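Local coordinates for protein 8-demethyl-8-aminoriboflavin-5'-phosphate synthase (Streptomyces davawensis, PDB 5MLD) that catalyses the replacement of the C-8 methyl group of riboflavin-5'-phosphate by an amino group on the way to the antibiotic roseoflavin, at residues Leu3-Leu8 with Ile37-Val42; Asn9-Arg14 with Ala88-Leu93; Val29-Lys34 with Phe191-Thr196; Phe120-Lys125 with Leu152-Pro157. One frame throughout, in Å; residues are numbered along the deposited sequence.

From the N terminus, segment 3-8 runs straight into loop 9-14, and helix 20-34 then leads back to segment 37-42, where contact 1 closes the first loop. Contact 2 closes later, when 88-93 comes alongside the end of the first strand. It crosses contact 1 and touches it, since Leu-8 O meets Ala-88 N. Contact 4, between 120-125 and 152-157, closes a stretch holding strand 125-132 and helix 138-152, in series with contacts 1 and 2. Contact 3 opens at 29-34 and shuts only at 191-196, crossing contacts 1 and 2 and enclosing contact 4. Contacts 1, 2 and 4 all reach one sheet; contact 3 joins two helices and meets contact 4 through Thr-196 and Pro-157.

Contact 1 (Leu3-Leu8 with Ile37-Val42); sequences LKALIL and IETEVV
Leu-3 to Leu-8 and Ile-37 to Val-42 lie side by side as parallel strands, the two arms of the beta-alpha-beta crossover that opens this flavodoxin-like domain, with helix 20-34 as the connection. Five backbone bonds join them, and the first strand offers only its odd-numbered residues. Ile-7 N is bonded to Glu-40 O at 2.9 Å, with an N-H...O angle of 177°, whereas the bond from Glu-38 N to Leu-3 O, at the beginning of the pair, is longer (3.1 Å) and more bent. The even-numbered residues of 3-8 give their backbone to strand 84-92, so this strand is an interior one, bonded on both sides. Ala-5 to Leu-8 are apolar, as suits a strand with helices 20-34 and 72-81 on its two faces.

At Leu-6, chi1 of 178° sets CG anti to the backbone N, and chi2 of 61° then turns CD1 to within 3.5 Å of Glu-40 O and 4.0 Å of Val-42 CG2. Leu-8 lies alongside Val-42, pointing the same way, with CD2 3.8 Å from Val-42 CB. Helix 72-81 covers this face, and its Lys-78 forms a salt bridge with Glu-40. On the other face the small Ala-5 leaves its CB 3.8 Å from Ile-37 CG2. Helix 20-34 packs there on Ile-7, Thr-39 and Val-41, and its Glu-33 is hydrogen-bonded to Thr-39 OG1. At the exposed margin, Lys-4 NZ and Glu-38 OE1 carry opposite charges but stay 4.6 Å apart.

Contact 2 (Asn9-Arg14 with Ala88-Leu93); sequences NTTLRR and ATPITL. With 8DP (8-demethyl-8-aminoriboflavin-5'-phosphate), chain I.
Thr-10 and Ala-88 make a buried backbone contact at the C-terminal ends of the parallel strands, just beyond the last parallel bridge (Asn-9 with Ala-88), where the loop after strand 4-9 peels away from strand 84-92. Thr-10 N is hydrogen-bonded to Ala-88 O (3.0 Å), and beyond this bond the two chains diverge. Asn-9 bends the departing loop into an Asx turn, its OD1 accepting from Thr-11 N at 2.9 Å; the short amide side chain can fold back on its own backbone in this way. Pro-90 packs where the chains part, its CG 3.7 Å from Thr-11 CA.

As in other flavodoxin-like proteins, the loop after the first strand grips the flavin phosphate. Thr-11 has OG1 anti to its backbone N (chi1 180°) and donates to phosphate oxygen O3 of the bound 8-aminoflavin at 2.6 Å. The Arg-13 guanidinium meets the same O3 at its edge, in plane, with NH2 at 3.0 Å; Ser-19, Gln-20 and Thr-21 also bind the ligand. Arg-13, important for positioning the donor glutamate, also forms a salt bridge through NH1 with Asp-58 of the second subunit. Residues 91-93 line the ring system, and Leu-93 N donates to the ligand's N3 (the flavin N5 position) at 3.2 Å.

Contact 3 (Val29-Lys34 with Phe191-Thr196); sequences VPLYEK and FMVANT
Tyr-32 turns its CG anti to the carbonyl carbon (chi1 -85°), and Thr-196 holds OG1 between its backbone N and carbonyl carbon (chi1 56°); with these settings the phenol of one helix meets the hydroxyl of the other. The helices are 20-34 and 183-205 of the flavodoxin-like alpha/beta domain. Their short segments run roughly parallel, inclined by 30°, with axes 9.6 Å apart at the closest approach.

Val-193 suits the helix interface because its two methyls can spread over a flat neighbour. CG1 sits 3.7 Å above the plane of the Tyr-32 ring, displaced toward the rim, in a CH-pi contact over one face, while CG2 reaches toward CE2 and CZ. The same CG1 also touches Leu-31 CB at 3.7 Å, so a single branched residue meets two successive side chains of the other helix. Tyr-32 lies further against Thr-39, Ile-84 and Val-86 of the sheet, which makes its ring a wedge between helix 183-205 and the strands. Asn-195 turns instead to Thr-210 and Tyr-123 of the third subunit.

Met-192 also borders the phenol. Its side chain crosses that of Tyr-32 at about a right angle, with SD 3.2 Å from Tyr-32 OH and placed obliquely to the ring, a Met-aromatic contact. A buried phenol needs a polar partner, and Tyr-32 OH donates to Thr-196 OG1 at 2.7 Å. Thr-196 OG1 in turn donates a hydrogen bond to Met-192 O at 2.8 Å, while Thr-196 N reaches that same oxygen from the opposite face of the carbonyl plane.

Contact 4 (Phe120-Lys125 with Leu152-Pro157); sequences FPLYNK and LGYSVP
A Schellman motif ends helix 138-152 at Leu-152 and Gly-153, and against it pack the two overlapping turns of Phe-120 to Lys-125 that lead into strand 125-132. The contact thus joins the start of the first strand to the junction between the helix and the second, short and weakly bonded, strand of a beta-alpha-beta unit. Gly-153 takes a positive phi (131°), and a CB there would run into Leu-122 C and Tyr-123 N; glycine suits both the backbone and the packing. Its bare CA lies 3.6 Å from CD1 of the Tyr-123 ring. On the facing loop, a type I turn from Phe-120 to Tyr-123 runs into a type II turn from Leu-122 to Lys-125. Asn-124, a residue tolerant of positive phi (72°), holds the third position of the second turn.

The ring of Tyr-154 lies between two side chains of the loop: Leu-122 CD1 approaches CE2 at 3.6 Å, and Lys-125 CB approaches CE1 at 3.5 Å. Leu-122 CD1 also lies 4.2 Å from Leu-152 CD1. Lys-125 gives its methylenes to the ring; its chain is extended through chi3 and bent at chi4, which turns NZ to the carbonyls of Arg-80 and Ala-82. Tyr-123 OH is hydrogen-bonded to Asn-159 and Asn-195 of the third subunit, so the same loop serves the tetramer.

One nearly straight bond, from Ser-155 N to Lys-125 O (2.9 Å, 175°), ties the backbones directly. A water bridges the two segments beside it: it donates to Lys-125 O and to Gly-153 O, each at 2.8 Å, and accepts from Ser-155 OG at 2.7 Å.

Contact 1 (Leu3-Leu8 with Ile37-Val42)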
# COMPACT_ATOMS: atom_id res chain seq x y z
N LEU A 3 26.44 12.69 -17.73
CA LEU A 3 25.33 12.43 -16.82
C LEU A 3 25.84 11.74 -15.56
O LEU A 3 26.85 11.03 -15.58
CB LEU A 3 24.29 11.56 -17.51
CG LEU A 3 23.65 12.18 -18.75
CD1 LEU A 3 22.89 11.10 -19.48
CD2 LEU A 3 22.71 13.27 -18.32
N LYS A 4 25.11 11.94 -14.46
CA LYS A 4 25.50 11.40 -13.17
C LYS A 4 24.35 10.61 -12.58
O LYS A 4 23.20 11.05 -12.62
CB LYS A 4 25.89 12.51 -12.18
CG LYS A 4 27.01 13.41 -12.67
CD LYS A 4 27.14 14.63 -11.79
CE LYS A 4 27.89 15.73 -12.51
NZ LYS A 4 29.15 16.11 -11.81
N ALA A 5 24.68 9.45 -11.99
CA ALA A 5 23.73 8.65 -11.24
C ALA A 5 24.15 8.65 -9.78
O ALA A 5 25.30 8.36 -9.45
CB ALA A 5 23.69 7.21 -11.76
N LEU A 6 23.21 8.98 -8.90
CA LEU A 6 23.44 9.00 -7.46
C LEU A 6 22.65 7.85 -6.86
O LEU A 6 21.43 7.80 -7.01
CB LEU A 6 23.02 10.34 -6.86
CG LEU A 6 23.20 10.41 -5.34
CD1 LEU A 6 24.69 10.24 -4.94
CD2 LEU A 6 22.61 11.70 -4.82
N ILE A 7 23.35 6.93 -6.20
CA ILE A 7 22.72 5.75 -5.60
C ILE A 7 22.79 5.91 -4.10
O ILE A 7 23.89 6.02 -3.55
CB ILE A 7 23.41 4.45 -6.05
CG1 ILE A 7 23.48 4.40 -7.59
CG2 ILE A 7 22.65 3.25 -5.47
CD1 ILE A 7 24.32 3.25 -8.16
N LEU A 8 21.64 5.92 -3.43
CA LEU A 8 21.59 6.13 -1.98
C LEU A 8 21.29 4.79 -1.32
O LEU A 8 20.17 4.28 -1.42
CB LEU A 8 20.53 7.17 -1.59
CG LEU A 8 20.69 8.54 -2.25
CD1 LEU A 8 19.58 9.48 -1.77
CD2 LEU A 8 22.07 9.11 -1.96
N ILE A 37 27.68 6.75 -17.63
CA ILE A 37 27.03 7.53 -16.59
C ILE A 37 27.86 7.37 -15.32
O ILE A 37 28.03 6.25 -14.82
CB ILE A 37 25.57 7.12 -16.41
CG1 ILE A 37 24.84 7.37 -17.74
CG2 ILE A 37 24.92 7.87 -15.26
CD1 ILE A 37 23.38 7.26 -17.69
N GLU A 38 28.41 8.48 -14.84
CA GLU A 38 29.28 8.45 -13.67
C GLU A 38 28.43 8.21 -12.44
O GLU A 38 27.38 8.84 -12.26
CB GLU A 38 30.03 9.77 -13.53
CG GLU A 38 30.68 10.25 -14.82
CD GLU A 38 31.43 11.54 -14.64
OE1 GLU A 38 30.99 12.40 -13.84
OE2 GLU A 38 32.48 11.70 -15.30
N THR A 39 28.87 7.28 -11.59
CA THR A 39 28.09 6.88 -10.43
C THR A 39 28.73 7.36 -9.14
O THR A 39 29.96 7.47 -9.04
CB THR A 39 27.94 5.36 -10.35
OG1 THR A 39 29.23 4.76 -10.19
CG2 THR A 39 27.27 4.84 -11.58
N GLU A 40 27.88 7.63 -8.16
CA GLU A 40 28.34 7.89 -6.80
C GLU A 40 27.41 7.15 -5.86
O GLU A 40 26.19 7.23 -6.02
CB GLU A 40 28.31 9.39 -6.50
CG GLU A 40 28.74 9.72 -5.09
CD GLU A 40 28.95 11.21 -4.91
OE1 GLU A 40 28.43 11.99 -5.75
OE2 GLU A 40 29.64 11.59 -3.94
N VAL A 41 27.97 6.44 -4.88
CA VAL A 41 27.17 5.74 -3.88
C VAL A 41 27.34 6.48 -2.56
O VAL A 41 28.47 6.75 -2.14
CB VAL A 41 27.60 4.26 -3.73
CG1 VAL A 41 26.72 3.56 -2.67
CG2 VAL A 41 27.55 3.52 -5.04
N VAL A 42 26.23 6.80 -1.92
CA VAL A 42 26.23 7.43 -0.60
C VAL A 42 25.44 6.53 0.33
O VAL A 42 24.33 6.12 -0.00
CB VAL A 42 25.63 8.84 -0.64
CG1 VAL A 42 25.38 9.36 0.76
CG2 VAL A 42 26.56 9.78 -1.40

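Contact 2 (Asn9-Arg14 with Ala88-Leu93)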
# COMPACT_ATOMS: atom_id res chain seq x y z
N ASN A 9 22.30 4.20 -0.68
CA ASN A 9 22.07 3.01 0.13
C ASN A 9 21.47 3.47 1.45
O ASN A 9 22.13 4.14 2.25
CB ASN A 9 23.37 2.25 0.37
CG ASN A 9 23.13 0.95 1.08
OD1 ASN A 9 22.11 0.79 1.73
ND2 ASN A 9 24.06 0.01 0.95
N THR A 10 20.21 3.09 1.70
CA THR A 10 19.52 3.57 2.89
C THR A 10 19.47 2.52 4.00
O THR A 10 18.58 2.58 4.86
CB THR A 10 18.11 4.06 2.51
OG1 THR A 10 17.39 3.02 1.87
CG2 THR A 10 18.22 5.23 1.50
N THR A 11 20.42 1.58 4.00
CA THR A 11 20.56 0.65 5.11
C THR A 11 20.73 1.38 6.44
O THR A 11 21.25 2.50 6.49
CB THR A 11 21.76 -0.27 4.87
OG1 THR A 11 21.88 -1.19 5.97
CG2 THR A 11 23.06 0.54 4.77
N LEU A 12 20.33 0.72 7.52
CA LEU A 12 20.44 1.29 8.85
C LEU A 12 21.76 0.98 9.54
O LEU A 12 21.98 1.47 10.65
CB LEU A 12 19.29 0.79 9.73
CG LEU A 12 17.93 1.27 9.22
CD1 LEU A 12 16.83 0.70 10.10
CD2 LEU A 12 17.87 2.79 9.19
N ARG A 13 22.63 0.19 8.93
CA ARG A 13 23.91 -0.14 9.54
C ARG A 13 25.01 0.75 8.97
O ARG A 13 25.14 0.90 7.76
CB ARG A 13 24.24 -1.62 9.36
CG ARG A 13 24.58 -2.06 7.94
CD ARG A 13 24.42 -3.56 7.77
NE ARG A 13 23.02 -3.92 7.64
CZ ARG A 13 22.28 -4.49 8.58
NH1 ARG A 13 22.80 -4.80 9.77
NH2 ARG A 13 21.00 -4.75 8.33
N ARG A 14 25.80 1.35 9.87
CA ARG A 14 26.86 2.29 9.49
C ARG A 14 28.01 1.57 8.80
O ARG A 14 28.37 0.44 9.16
CB ARG A 14 27.35 3.00 10.76
CG ARG A 14 28.56 3.93 10.60
CD ARG A 14 28.83 4.75 11.90
NE ARG A 14 27.74 5.70 12.19
CZ ARG A 14 27.69 6.93 11.71
NH1 ARG A 14 28.65 7.37 10.91
NH2 ARG A 14 26.67 7.73 12.00
N ALA A 88 18.32 2.87 -3.05
CA ALA A 88 18.66 1.46 -2.87
C ALA A 88 18.33 1.13 -1.42
O ALA A 88 19.12 1.41 -0.52
CB ALA A 88 20.12 1.18 -3.21
N THR A 89 17.16 0.54 -1.21
CA THR A 89 16.69 0.46 0.16
C THR A 89 16.43 -0.98 0.58
O THR A 89 15.85 -1.77 -0.18
CB THR A 89 15.40 1.30 0.35
OG1 THR A 89 15.02 1.26 1.73
CG2 THR A 89 14.25 0.80 -0.53
N PRO A 90 16.85 -1.36 1.78
CA PRO A 90 16.27 -2.53 2.41
C PRO A 90 14.79 -2.27 2.66
O PRO A 90 14.33 -1.12 2.66
CB PRO A 90 17.03 -2.67 3.73
CG PRO A 90 18.16 -1.70 3.67
CD PRO A 90 17.78 -0.64 2.67
N ILE A 91 14.04 -3.34 2.91
CA ILE A 91 12.63 -3.23 3.25
C ILE A 91 12.47 -3.39 4.76
O ILE A 91 12.97 -4.36 5.34
CB ILE A 91 11.80 -4.29 2.52
CG1 ILE A 91 11.93 -4.05 1.00
CG2 ILE A 91 10.33 -4.28 3.04
CD1 ILE A 91 11.42 -5.18 0.11
N THR A 92 11.78 -2.44 5.40
CA THR A 92 11.40 -2.63 6.81
C THR A 92 9.93 -2.29 6.97
O THR A 92 9.49 -1.22 6.52
CB THR A 92 12.24 -1.79 7.80
OG1 THR A 92 12.05 -0.38 7.61
CG2 THR A 92 13.72 -2.15 7.73
N LEU A 93 9.19 -3.18 7.63
CA LEU A 93 7.76 -3.01 7.90
C LEU A 93 6.96 -2.84 6.61
O LEU A 93 6.01 -2.06 6.57
CB LEU A 93 7.50 -1.82 8.83
CG LEU A 93 8.51 -1.57 9.95
CD1 LEU A 93 8.25 -0.22 10.57
CD2 LEU A 93 8.47 -2.68 10.96
C4 8DP I . 15.29 -6.86 5.64
C5 8DP I . 14.51 -7.88 6.47
C8 8DP I . 14.20 -5.54 10.02
N3 8DP I . 10.85 -5.89 7.58
C2 8DP I . 17.75 -6.85 4.86
N2 8DP I . 15.32 -5.38 10.91
N1 8DP I . 13.21 -7.20 6.89
C6 8DP I . 13.15 -6.44 8.01
O6 8DP I . 17.20 -7.33 7.09
N4 8DP I . 12.15 -8.05 4.97
C12 8DP I . 11.95 -5.80 8.37
C13 8DP I . 12.11 -7.30 6.10
C14 8DP I . 10.93 -6.64 6.45
C15 8DP I . 9.82 -6.78 5.60
C16 8DP I . 11.09 -8.16 4.20
C1 8DP I . 19.02 -6.07 5.24
C3 8DP I . 16.76 -6.58 5.99
C7 8DP I . 14.28 -6.33 8.86
C9 8DP I . 12.97 -4.89 10.36
O1 8DP I . 21.32 -3.55 3.39
P1 8DP I . 20.78 -4.30 4.63
O2 8DP I . 21.87 -5.33 5.12
O3 8DP I . 20.41 -3.35 5.75
O4 8DP I . 19.49 -5.16 4.18
O5 8DP I . 17.34 -6.43 3.61
O7 8DP I . 14.79 -6.23 4.69
C10 8DP I . 12.86 -4.05 11.61
C11 8DP I . 11.88 -5.02 9.54
O8 8DP I . 8.62 -6.14 5.87
N5 8DP I . 9.93 -7.53 4.49
O9 8DP I . 11.11 -8.93 3.01

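Contact 3 (Val29-Lys34 with Phe191-Thr196)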
# COMPACT_ATOMS: atom_id res chain seq x y z
N VAL A 29 26.49 -0.49 -10.36
CA VAL A 29 27.51 0.53 -10.60
C VAL A 29 28.29 0.27 -11.89
O VAL A 29 28.37 1.19 -12.73
CB VAL A 29 28.43 0.68 -9.37
CG1 VAL A 29 29.71 1.45 -9.72
CG2 VAL A 29 27.65 1.33 -8.20
N PRO A 30 28.89 -0.91 -12.12
CA PRO A 30 29.64 -1.08 -13.38
C PRO A 30 28.75 -1.01 -14.61
O PRO A 30 29.23 -0.61 -15.68
CB PRO A 30 30.29 -2.47 -13.24
CG PRO A 30 29.50 -3.16 -12.20
CD PRO A 30 29.02 -2.09 -11.26
N LEU A 31 27.48 -1.38 -14.49
CA LEU A 31 26.58 -1.25 -15.64
C LEU A 31 26.34 0.22 -15.99
O LEU A 31 26.35 0.59 -17.17
CB LEU A 31 25.26 -1.96 -15.37
CG LEU A 31 25.33 -3.47 -15.18
CD1 LEU A 31 23.97 -3.97 -14.71
CD2 LEU A 31 25.77 -4.19 -16.46
N TYR A 32 26.13 1.07 -14.98
CA TYR A 32 26.00 2.50 -15.28
C TYR A 32 27.28 3.05 -15.89
O TYR A 32 27.23 3.83 -16.85
CB TYR A 32 25.64 3.30 -14.02
CG TYR A 32 24.17 3.35 -13.70
CD1 TYR A 32 23.26 3.87 -14.60
CD2 TYR A 32 23.68 2.87 -12.48
CE1 TYR A 32 21.92 3.92 -14.32
CE2 TYR A 32 22.33 2.91 -12.18
CZ TYR A 32 21.45 3.45 -13.11
OH TYR A 32 20.11 3.49 -12.85
N GLU A 33 28.44 2.64 -15.36
CA GLU A 33 29.70 3.15 -15.89
C GLU A 33 29.89 2.73 -17.34
O GLU A 33 30.43 3.51 -18.14
CB GLU A 33 30.87 2.67 -15.01
CG GLU A 33 30.84 3.22 -13.57
CD GLU A 33 31.05 4.74 -13.45
OE1 GLU A 33 31.42 5.40 -14.45
OE2 GLU A 33 30.86 5.30 -12.34
N LYS A 34 29.46 1.52 -17.71
CA LYS A 34 29.52 1.10 -19.12
C LYS A 34 28.61 1.96 -19.99
O LYS A 34 28.87 2.10 -21.19
CB LYS A 34 29.11 -0.37 -19.29
CG LYS A 34 30.01 -1.40 -18.64
CD LYS A 34 29.40 -2.78 -18.76
CE LYS A 34 30.27 -3.86 -18.11
NZ LYS A 34 31.62 -3.97 -18.75
N PHE A 191 17.76 -4.43 -16.74
CA PHE A 191 16.64 -3.66 -17.29
C PHE A 191 16.66 -2.24 -16.75
O PHE A 191 16.57 -1.26 -17.50
CB PHE A 191 15.28 -4.30 -16.92
CG PHE A 191 14.98 -5.64 -17.56
CD1 PHE A 191 15.84 -6.25 -18.45
CD2 PHE A 191 13.78 -6.27 -17.25
CE1 PHE A 191 15.52 -7.47 -19.02
CE2 PHE A 191 13.44 -7.49 -17.82
CZ PHE A 191 14.31 -8.10 -18.70
N MET A 192 16.76 -2.12 -15.43
CA MET A 192 16.65 -0.83 -14.78
C MET A 192 17.76 0.11 -15.24
O MET A 192 17.51 1.28 -15.53
CB MET A 192 16.67 -1.00 -13.27
CG MET A 192 16.42 0.26 -12.48
SD MET A 192 17.91 1.24 -12.20
CE MET A 192 19.04 0.04 -11.51
N VAL A 193 19.00 -0.39 -15.29
CA VAL A 193 20.12 0.46 -15.69
C VAL A 193 19.96 0.90 -17.15
O VAL A 193 20.15 2.08 -17.49
CB VAL A 193 21.45 -0.26 -15.47
CG1 VAL A 193 22.61 0.54 -16.11
CG2 VAL A 193 21.68 -0.44 -13.98
N ALA A 194 19.63 -0.04 -18.02
CA ALA A 194 19.48 0.30 -19.44
C ALA A 194 18.39 1.35 -19.64
O ALA A 194 18.58 2.32 -20.39
CB ALA A 194 19.18 -0.96 -20.25
N ASN A 195 17.26 1.19 -18.95
CA ASN A 195 16.12 2.07 -19.20
C ASN A 195 16.27 3.43 -18.51
O ASN A 195 15.95 4.46 -19.12
CB ASN A 195 14.82 1.39 -18.75
CG ASN A 195 14.40 0.23 -19.64
OD1 ASN A 195 14.93 0.05 -20.74
ND2 ASN A 195 13.43 -0.54 -19.18
N THR A 196 16.75 3.47 -17.26
CA THR A 196 17.00 4.78 -16.64
C THR A 196 18.05 5.56 -17.41
O THR A 196 17.95 6.78 -17.53
CB THR A 196 17.44 4.65 -15.18
OG1 THR A 196 18.60 3.80 -15.09
CG2 THR A 196 16.31 4.05 -14.37

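Contact 4 (Phe120-Lys125 with Leu152-Pro157)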
# COMPACT_ATOMS: atom_id res chain seq x y z
N PHE A 120 9.33 22.47 -10.88
CA PHE A 120 9.94 22.09 -9.62
C PHE A 120 11.42 21.77 -9.84
O PHE A 120 11.83 21.42 -10.95
CB PHE A 120 9.20 20.88 -9.01
CG PHE A 120 7.72 21.10 -8.83
CD1 PHE A 120 7.21 22.36 -8.50
CD2 PHE A 120 6.82 20.06 -9.01
CE1 PHE A 120 5.83 22.56 -8.34
CE2 PHE A 120 5.45 20.24 -8.86
CZ PHE A 120 4.95 21.50 -8.52
N PRO A 121 12.25 21.90 -8.78
CA PRO A 121 13.71 21.79 -8.96
C PRO A 121 14.18 20.45 -9.49
O PRO A 121 15.23 20.39 -10.13
CB PRO A 121 14.26 22.04 -7.55
CG PRO A 121 13.20 22.75 -6.85
CD PRO A 121 11.90 22.30 -7.42
N LEU A 122 13.44 19.36 -9.24
CA LEU A 122 13.89 18.04 -9.65
C LEU A 122 13.27 17.58 -10.97
O LEU A 122 13.44 16.42 -11.36
CB LEU A 122 13.61 17.03 -8.53
CG LEU A 122 14.30 17.39 -7.20
CD1 LEU A 122 14.09 16.34 -6.13
CD2 LEU A 122 15.80 17.61 -7.41
N TYR A 123 12.57 18.46 -11.67
CA TYR A 123 12.07 18.15 -13.00
C TYR A 123 13.20 17.73 -13.94
O TYR A 123 14.34 18.19 -13.82
CB TYR A 123 11.33 19.35 -13.58
CG TYR A 123 9.82 19.14 -13.61
CD1 TYR A 123 9.11 19.02 -12.42
CD2 TYR A 123 9.13 19.05 -14.80
CE1 TYR A 123 7.75 18.82 -12.43
CE2 TYR A 123 7.77 18.86 -14.82
CZ TYR A 123 7.08 18.74 -13.64
OH TYR A 123 5.72 18.53 -13.63
N ASN A 124 12.86 16.85 -14.88
CA ASN A 124 13.73 16.31 -15.92
C ASN A 124 14.76 15.33 -15.40
O ASN A 124 15.68 14.95 -16.15
CB ASN A 124 14.42 17.42 -16.71
CG ASN A 124 13.41 18.37 -17.25
OD1 ASN A 124 12.57 17.97 -18.06
ND2 ASN A 124 13.41 19.61 -16.77
N LYS A 125 14.63 14.88 -14.16
CA LYS A 125 15.49 13.82 -13.65
C LYS A 125 14.77 12.47 -13.74
O LYS A 125 13.57 12.39 -14.04
CB LYS A 125 15.92 14.15 -12.22
CG LYS A 125 16.73 15.44 -12.13
CD LYS A 125 17.01 15.78 -10.69
CE LYS A 125 17.80 17.07 -10.59
NZ LYS A 125 19.10 16.97 -11.29
N LEU A 152 7.69 14.89 -7.20
CA LEU A 152 8.76 15.88 -7.13
C LEU A 152 9.28 16.31 -8.49
O LEU A 152 9.94 17.35 -8.59
CB LEU A 152 9.93 15.32 -6.30
CG LEU A 152 9.64 14.91 -4.86
CD1 LEU A 152 10.92 14.39 -4.22
CD2 LEU A 152 9.04 16.09 -4.06
N GLY A 153 9.04 15.52 -9.53
CA GLY A 153 9.59 15.88 -10.82
C GLY A 153 10.30 14.76 -11.55
O GLY A 153 10.69 14.94 -12.71
N TYR A 154 10.49 13.61 -10.90
CA TYR A 154 11.17 12.49 -11.51
C TYR A 154 10.29 11.76 -12.51
O TYR A 154 9.09 11.57 -12.29
CB TYR A 154 11.65 11.49 -10.44
CG TYR A 154 12.82 12.00 -9.65
CD1 TYR A 154 14.12 11.80 -10.11
CD2 TYR A 154 12.64 12.67 -8.44
CE1 TYR A 154 15.21 12.28 -9.40
CE2 TYR A 154 13.72 13.15 -7.72
CZ TYR A 154 15.00 12.96 -8.22
OH TYR A 154 16.09 13.44 -7.52
N SER A 155 10.90 11.33 -13.61
CA SER A 155 10.27 10.43 -14.56
C SER A 155 10.75 9.01 -14.30
O SER A 155 11.91 8.79 -13.92
CB SER A 155 10.60 10.81 -16.00
OG SER A 155 10.14 12.12 -16.28
N VAL A 156 9.86 8.05 -14.50
CA VAL A 156 10.14 6.65 -14.20
C VAL A 156 10.03 5.87 -15.50
O VAL A 156 8.95 5.83 -16.10
CB VAL A 156 9.19 6.11 -13.13
CG1 VAL A 156 9.60 4.69 -12.71
CG2 VAL A 156 9.19 7.04 -11.92
N PRO A 157 11.09 5.23 -15.96
CA PRO A 157 11.01 4.39 -17.15
C PRO A 157 10.32 3.08 -16.81
O PRO A 157 10.05 2.81 -15.63
CB PRO A 157 12.49 4.17 -17.52
CG PRO A 157 13.20 4.23 -16.20
CD PRO A 157 12.41 5.13 -15.29
O HOH W 1 11.64 14.08 -15.16